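OsmC-like protein (Jannaschia sp., PDB 3CJE) probably detoxifies organic hydroperoxides, in the manner of the thiol-dependent peroxidases of the OsmC/Ohr family. Local coordinates at residues Ala64-Gly69 / Val98-Ala103; Thr76-Phe81 / Val87-Leu92. All coordinates share one frame; numbering follows the deposited sequence.

Contact 1 (Ala64-Gly69 / Val98-Ala103)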
loop_
_atom_site.group_PDB
_atom_site.type_symbol
_atom_site.label_atom_id
_atom_site.label_comp_id
_atom_site.label_asym_id
_atom_site.label_seq_id
_atom_site.Cartn_x
_atom_site.Cartn_y
_atom_site.Cartn_z
ATOM N N ALA A 64 1.420 6.271 -5.083
ATOM C CA ALA A 64 0.020 6.516 -5.527
ATOM C C ALA A 64 -0.793 5.237 -5.395
ATOM O O ALA A 64 -1.937 5.258 -4.951
ATOM C CB ALA A 64 -0.060 7.042 -7.011
ATOM N N LEU A 65 -0.212 4.111 -5.824
ATOM C CA LEU A 65 -0.910 2.825 -5.652
ATOM C C LEU A 65 -1.132 2.545 -4.163
ATOM O O LEU A 65 -2.199 2.064 -3.777
ATOM C CB LEU A 65 -0.154 1.700 -6.349
ATOM C CG LEU A 65 -0.032 1.738 -7.867
ATOM C CD1 LEU A 65 0.628 0.403 -8.341
ATOM C CD2 LEU A 65 -1.342 1.909 -8.534
ATOM N N PHE A 66 -0.126 2.796 -3.305
ATOM C CA PHE A 66 -0.273 2.574 -1.863
ATOM C C PHE A 66 -1.447 3.373 -1.275
ATOM O O PHE A 66 -2.299 2.829 -0.586
ATOM C CB PHE A 66 1.012 2.966 -1.126
ATOM C CG PHE A 66 0.848 2.979 0.349
ATOM C CD1 PHE A 66 0.725 1.801 1.070
ATOM C CD2 PHE A 66 0.708 4.192 1.038
ATOM C CE1 PHE A 66 0.542 1.842 2.463
ATOM C CE2 PHE A 66 0.528 4.213 2.439
ATOM C CZ PHE A 66 0.431 3.035 3.122
ATOM N N ILE A 67 -1.472 4.689 -1.504
ATOM C CA ILE A 67 -2.505 5.525 -0.872
ATOM C C ILE A 67 -3.902 5.198 -1.417
ATOM O O ILE A 67 -4.876 5.209 -0.677
ATOM C CB ILE A 67 -2.189 7.031 -0.911
ATOM C CG1 ILE A 67 -3.042 7.785 0.129
ATOM C CG2 ILE A 67 -2.289 7.614 -2.307
ATOM C CD1 ILE A 67 -2.667 9.246 0.340
ATOM N N ALA A 68 -3.985 4.872 -2.716
ATOM C CA ALA A 68 -5.245 4.413 -3.323
ATOM C C ALA A 68 -5.701 3.103 -2.660
ATOM O O ALA A 68 -6.868 2.944 -2.341
ATOM C CB ALA A 68 -5.122 4.241 -4.826
ATOM N N GLY A 69 -4.778 2.180 -2.452
ATOM C CA GLY A 69 -5.070 0.925 -1.769
ATOM C C GLY A 69 -5.607 1.134 -0.382
ATOM O O GLY A 69 -6.592 0.545 0.028
ATOM N N VAL A 98 -1.251 11.311 3.542
ATOM C CA VAL A 98 -0.108 10.623 4.112
ATOM C C VAL A 98 1.155 11.466 3.857
ATOM O O VAL A 98 1.374 11.947 2.748
ATOM C CB VAL A 98 0.069 9.192 3.558
ATOM C CG1 VAL A 98 1.228 8.462 4.282
ATOM C CG2 VAL A 98 -1.251 8.381 3.711
ATOM N N VAL A 99 1.969 11.623 4.888
ATOM C CA VAL A 99 3.197 12.391 4.862
ATOM C C VAL A 99 4.341 11.472 5.278
ATOM O O VAL A 99 4.272 10.802 6.307
ATOM C CB VAL A 99 3.176 13.621 5.788
ATOM C CG1 VAL A 99 4.482 14.423 5.639
ATOM C CG2 VAL A 99 1.930 14.460 5.488
ATOM N N TRP A 100 5.400 11.476 4.466
ATOM C CA TRP A 100 6.656 10.842 4.779
ATOM C C TRP A 100 7.762 11.881 4.766
ATOM O O TRP A 100 7.602 12.954 4.220
ATOM C CB TRP A 100 7.037 9.796 3.721
ATOM C CG TRP A 100 6.129 8.608 3.552
ATOM C CD1 TRP A 100 6.247 7.389 4.181
ATOM C CD2 TRP A 100 5.000 8.508 2.700
ATOM N NE1 TRP A 100 5.256 6.543 3.755
ATOM C CE2 TRP A 100 4.455 7.196 2.867
ATOM C CE3 TRP A 100 4.349 9.399 1.817
ATOM C CZ2 TRP A 100 3.365 6.739 2.122
ATOM C CZ3 TRP A 100 3.235 8.964 1.133
ATOM C CH2 TRP A 100 2.747 7.633 1.274
ATOM N N ASP A 101 8.912 11.513 5.295
ATOM C CA ASP A 101 10.066 12.375 5.140
ATOM C C ASP A 101 11.303 11.585 4.812
ATOM O O ASP A 101 11.376 10.369 5.029
ATOM C CB ASP A 101 10.271 13.233 6.366
ATOM C CG ASP A 101 10.289 12.423 7.653
ATOM O OD1 ASP A 101 10.812 11.304 7.629
ATOM O OD2 ASP A 101 9.796 12.917 8.687
ATOM N N TRP A 102 12.263 12.301 4.243
ATOM C CA TRP A 102 13.544 11.714 3.901
ATOM C C TRP A 102 14.697 12.521 4.472
ATOM O O TRP A 102 14.557 13.726 4.770
ATOM C CB TRP A 102 13.689 11.507 2.379
ATOM C CG TRP A 102 14.249 12.712 1.577
ATOM C CD1 TRP A 102 15.574 13.047 1.379
ATOM C CD2 TRP A 102 13.481 13.674 0.859
ATOM N NE1 TRP A 102 15.655 14.173 0.599
ATOM C CE2 TRP A 102 14.380 14.576 0.277
ATOM C CE3 TRP A 102 12.105 13.872 0.686
ATOM C CZ2 TRP A 102 13.941 15.676 -0.477
ATOM C CZ3 TRP A 102 11.664 14.944 -0.076
ATOM C CH2 TRP A 102 12.585 15.831 -0.650
ATOM N N ALA A 103 15.856 11.871 4.548
ATOM C CA ALA A 103 17.095 12.514 4.926
ATOM C C ALA A 103 18.232 11.873 4.145
ATOM O O ALA A 103 18.217 10.683 3.858
ATOM C CB ALA A 103 17.330 12.397 6.426
#

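Contact 2 (Thr76-Phe81 / Val87-Leu92). With GOL (glycerol), chain D.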
loop_
_atom_site.group_PDB
_atom_site.type_symbol
_atom_site.label_atom_id
_atom_site.label_comp_id
_atom_site.label_asym_id
_atom_site.label_seq_id
_atom_site.Cartn_x
_atom_site.Cartn_y
_atom_site.Cartn_z
ATOM N N THR A 76 -14.036 0.120 1.276
ATOM C CA THR A 76 -14.630 -1.183 1.079
ATOM C C THR A 76 -15.218 -1.730 2.380
ATOM O O THR A 76 -16.343 -2.238 2.393
ATOM C CB THR A 76 -13.621 -2.151 0.422
ATOM O OG1 THR A 76 -13.312 -1.648 -0.893
ATOM C CG2 THR A 76 -14.219 -3.556 0.295
ATOM N N GLN A 77 -14.489 -1.608 3.494
ATOM C CA GLN A 77 -14.998 -2.129 4.768
ATOM C C GLN A 77 -16.225 -1.340 5.238
ATOM O O GLN A 77 -17.182 -1.914 5.755
ATOM C CB GLN A 77 -13.922 -2.084 5.857
ATOM C CG GLN A 77 -12.558 -2.639 5.495
ATOM C CD GLN A 77 -12.637 -4.014 5.028
ATOM O OE1 GLN A 77 -13.379 -4.824 5.611
ATOM N NE2 GLN A 77 -11.901 -4.323 3.962
ATOM N N ILE A 78 -16.190 -0.005 5.099
ATOM C CA ILE A 78 -17.358 0.809 5.420
ATOM C C ILE A 78 -18.591 0.338 4.659
ATOM O O ILE A 78 -19.679 0.122 5.227
ATOM C CB ILE A 78 -17.090 2.291 5.168
ATOM C CG1 ILE A 78 -16.046 2.817 6.155
ATOM C CG2 ILE A 78 -18.382 3.123 5.276
ATOM C CD1 ILE A 78 -15.511 4.211 5.808
ATOM N N ARG A 79 -18.426 0.144 3.351
ATOM C CA ARG A 79 -19.521 -0.275 2.497
ATOM C C ARG A 79 -19.995 -1.692 2.793
ATOM O O ARG A 79 -21.201 -1.932 2.786
ATOM C CB ARG A 79 -19.150 -0.096 1.025
ATOM C CG ARG A 79 -18.865 1.350 0.643
ATOM C CD ARG A 79 -18.413 1.488 -0.802
ATOM N NE ARG A 79 -19.566 1.463 -1.695
ATOM C CZ ARG A 79 -19.500 1.625 -3.013
ATOM N NH1 ARG A 79 -18.373 1.797 -3.605
ATOM N NH2 ARG A 79 -20.599 1.646 -3.701
ATOM N N ALA A 80 -19.070 -2.598 3.085
ATOM C CA ALA A 80 -19.390 -3.990 3.399
ATOM C C ALA A 80 -20.102 -4.127 4.749
ATOM O O ALA A 80 -20.942 -5.000 4.932
ATOM C CB ALA A 80 -18.133 -4.851 3.386
ATOM N N PHE A 81 -19.759 -3.273 5.695
ATOM C CA PHE A 81 -20.258 -3.434 7.070
ATOM C C PHE A 81 -21.478 -2.552 7.393
ATOM O O PHE A 81 -22.156 -2.798 8.386
ATOM C CB PHE A 81 -19.153 -3.098 8.064
ATOM C CG PHE A 81 -17.969 -4.070 8.107
ATOM C CD1 PHE A 81 -18.007 -5.310 7.525
ATOM C CD2 PHE A 81 -16.839 -3.745 8.833
ATOM C CE1 PHE A 81 -16.906 -6.149 7.610
ATOM C CE2 PHE A 81 -15.790 -4.585 8.944
ATOM C CZ PHE A 81 -15.806 -5.780 8.320
ATOM N N VAL A 87 -26.310 1.089 9.714
ATOM C CA VAL A 87 -26.007 2.438 9.290
ATOM C C VAL A 87 -26.310 2.598 7.807
ATOM O O VAL A 87 -25.870 1.795 6.984
ATOM C CB VAL A 87 -24.554 2.824 9.611
ATOM C CG1 VAL A 87 -24.209 4.238 9.083
ATOM C CG2 VAL A 87 -24.268 2.681 11.131
ATOM N N THR A 88 -27.072 3.635 7.486
ATOM C CA THR A 88 -27.287 4.063 6.107
ATOM C C THR A 88 -26.224 5.068 5.722
ATOM O O THR A 88 -26.027 6.098 6.387
ATOM C CB THR A 88 -28.693 4.669 5.948
ATOM O OG1 THR A 88 -29.690 3.694 6.327
ATOM C CG2 THR A 88 -28.918 5.187 4.506
ATOM N N VAL A 89 -25.527 4.757 4.641
ATOM C CA VAL A 89 -24.437 5.594 4.083
ATOM C C VAL A 89 -24.826 5.969 2.673
ATOM O O VAL A 89 -25.280 5.113 1.913
ATOM C CB VAL A 89 -23.095 4.797 4.066
ATOM C CG1 VAL A 89 -21.967 5.592 3.368
ATOM C CG2 VAL A 89 -22.670 4.398 5.486
ATOM N N THR A 90 -24.657 7.242 2.321
ATOM C CA THR A 90 -24.986 7.735 0.976
ATOM C C THR A 90 -23.790 8.522 0.448
ATOM O O THR A 90 -23.195 9.290 1.187
ATOM C CB THR A 90 -26.250 8.629 1.000
ATOM O OG1 THR A 90 -27.338 7.921 1.627
ATOM C CG2 THR A 90 -26.661 9.053 -0.412
ATOM N N ASP A 91 -23.416 8.306 -0.811
ATOM C CA ASP A 91 -22.384 9.127 -1.446
ATOM C C ASP A 91 -21.119 9.211 -0.570
ATOM O O ASP A 91 -20.568 10.300 -0.296
ATOM C CB ASP A 91 -22.944 10.523 -1.706
ATOM C CG ASP A 91 -24.035 10.520 -2.780
ATOM O OD1 ASP A 91 -24.044 9.606 -3.628
ATOM O OD2 ASP A 91 -24.880 11.433 -2.751
ATOM N N LEU A 92 -20.691 8.055 -0.109
ATOM C CA LEU A 92 -19.510 7.965 0.723
ATOM C C LEU A 92 -18.319 8.688 0.086
ATOM O O LEU A 92 -18.027 8.495 -1.113
ATOM C CB LEU A 92 -19.156 6.498 0.937
ATOM C CG LEU A 92 -17.887 6.212 1.726
ATOM C CD1 LEU A 92 -17.919 6.712 3.223
ATOM C CD2 LEU A 92 -17.578 4.674 1.615
HETATM C C1 GOL D . -21.717 4.171 -0.448
HETATM O O1 GOL D . -21.982 5.454 -0.939
HETATM C C2 GOL D . -22.997 3.533 0.100
HETATM O O2 GOL D . -23.892 3.326 -0.977
HETATM C C3 GOL D . -22.652 2.198 0.736
HETATM O O3 GOL D . -22.156 1.301 -0.256
#

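Contact 1 (Ala64-Gly69 / Val98-Ala103)
Phe66 of helix 62-81 meets the six-membered end of the Trp100 indole on strand 93-105, and the two rings are neither stacked nor squarely crossed. The ring carbon CD2 of Phe66 lies in the plane of the indole, at its edge, 3.8 Å from Trp100 CZ2, while CE2 of Phe66 reaches the same CZ2 at 3.8 Å. From the phenylalanine's side the approach is oblique. Phe66 is sent toward the strand by a chi1 of 170°, which sets CG opposite the backbone N. Trp100 instead takes chi1 -63°, turning its ring back along the strand over Val98, whose CG1 sits 3.4 Å above the indole plane near the rim. The two strand residues thus present one assembled apolar surface to the helix. At the next helix residue, Ile67 and Val98 run past each other in opposite directions; Ile67 CD1 touches Val98 CG2 at 3.8 Å, and Ile67 CG1 follows at 4.0 Å. This is the helix-on-sheet packing of the OsmC-like fold, in which the long helix lies against an antiparallel sheet; Phe116 and Phe17 on the strands flanking 93-105 extend the same surface. The buried indole NE1 hydrogen-bonds Thr147 OG1 of the second subunit, and Phe143 of that subunit meets the Trp100 ring edge-to-face. Between the two segments the contact is wholly apolar, consistent with van der Waals and hydrophobic packing without directional bonds, while the one polar atom of the Trp100 side chain, NE1, finds its partner on the second subunit.

Contact 2 (Thr76-Phe81 / Val87-Leu92)
Arg79 NE donates to the glycerol oxygen O3 across 3.0 Å, and the N-H points almost straight at its acceptor (169°). The oxygen sits in the guanidinium plane, at its edge. The other two nitrogens of the group are occupied elsewhere: NH1 bonds to Arg28 O and Asn29 OD1, and NH2 to Val24 O, so bonds on all three nitrogens restrict the rotation of the plane. A bend in the chain at chi3 (81°) carries NE round toward the glycerol. At the far end of the same molecule, glycerol O1 accepts the N-H of Leu92 N at 3.0 Å, again nearly linear, and Val89 O lies 3.3 Å from glycerol C2. Glycerol, probably taken up from the crystallisation liquor, therefore bridges helix and loop. The arrangement belongs to the helix-to-strand connection of the OsmC-like fold: helix 62-81 ends, the chain turns back along it through 87-92, and strand 93-105 follows. Asp91, with positive phi and psi, makes the turn just before Leu92. Beside the polar bridge the loop closes on the helix through aliphatic groups. Leu92 CD2 lies against the methylene CG of Arg79 at 3.7 Å, and at 4.1 Å from Ile78 CG2, with the leucine crossing both helix side chains at a slant. Placing CG2 of Ile78 opposite its own backbone N turns that methyl to the loop, where Val89 CG2 comes within 4.5 Å as a looser neighbour. Ala23 of strand 13-24 touches both Arg79 and Leu92, and Ala138 of helix 128-141 packs on Ile78.

Overall arrangement
Helix 62-81 takes part in both contacts: near its start, 64-69 packs on strand 93-105, and at its end, 76-81 meets the loop that leads into that same strand. Along the chain contact 2 is therefore nested within the loop closed by contact 1. Their centres are 25 Å apart and their nearest atoms about 7 Å, so they do not touch. They also differ in setting: contact 1 is buried, its centre about 9 Å from the centre of the chain, whereas the centre of contact 2 is about 16 Å from it and that contact is partly buried and holds the glycerol. Both reach the second subunit, so residues near the start and at the end of helix 62-81 take part in the dimer interface.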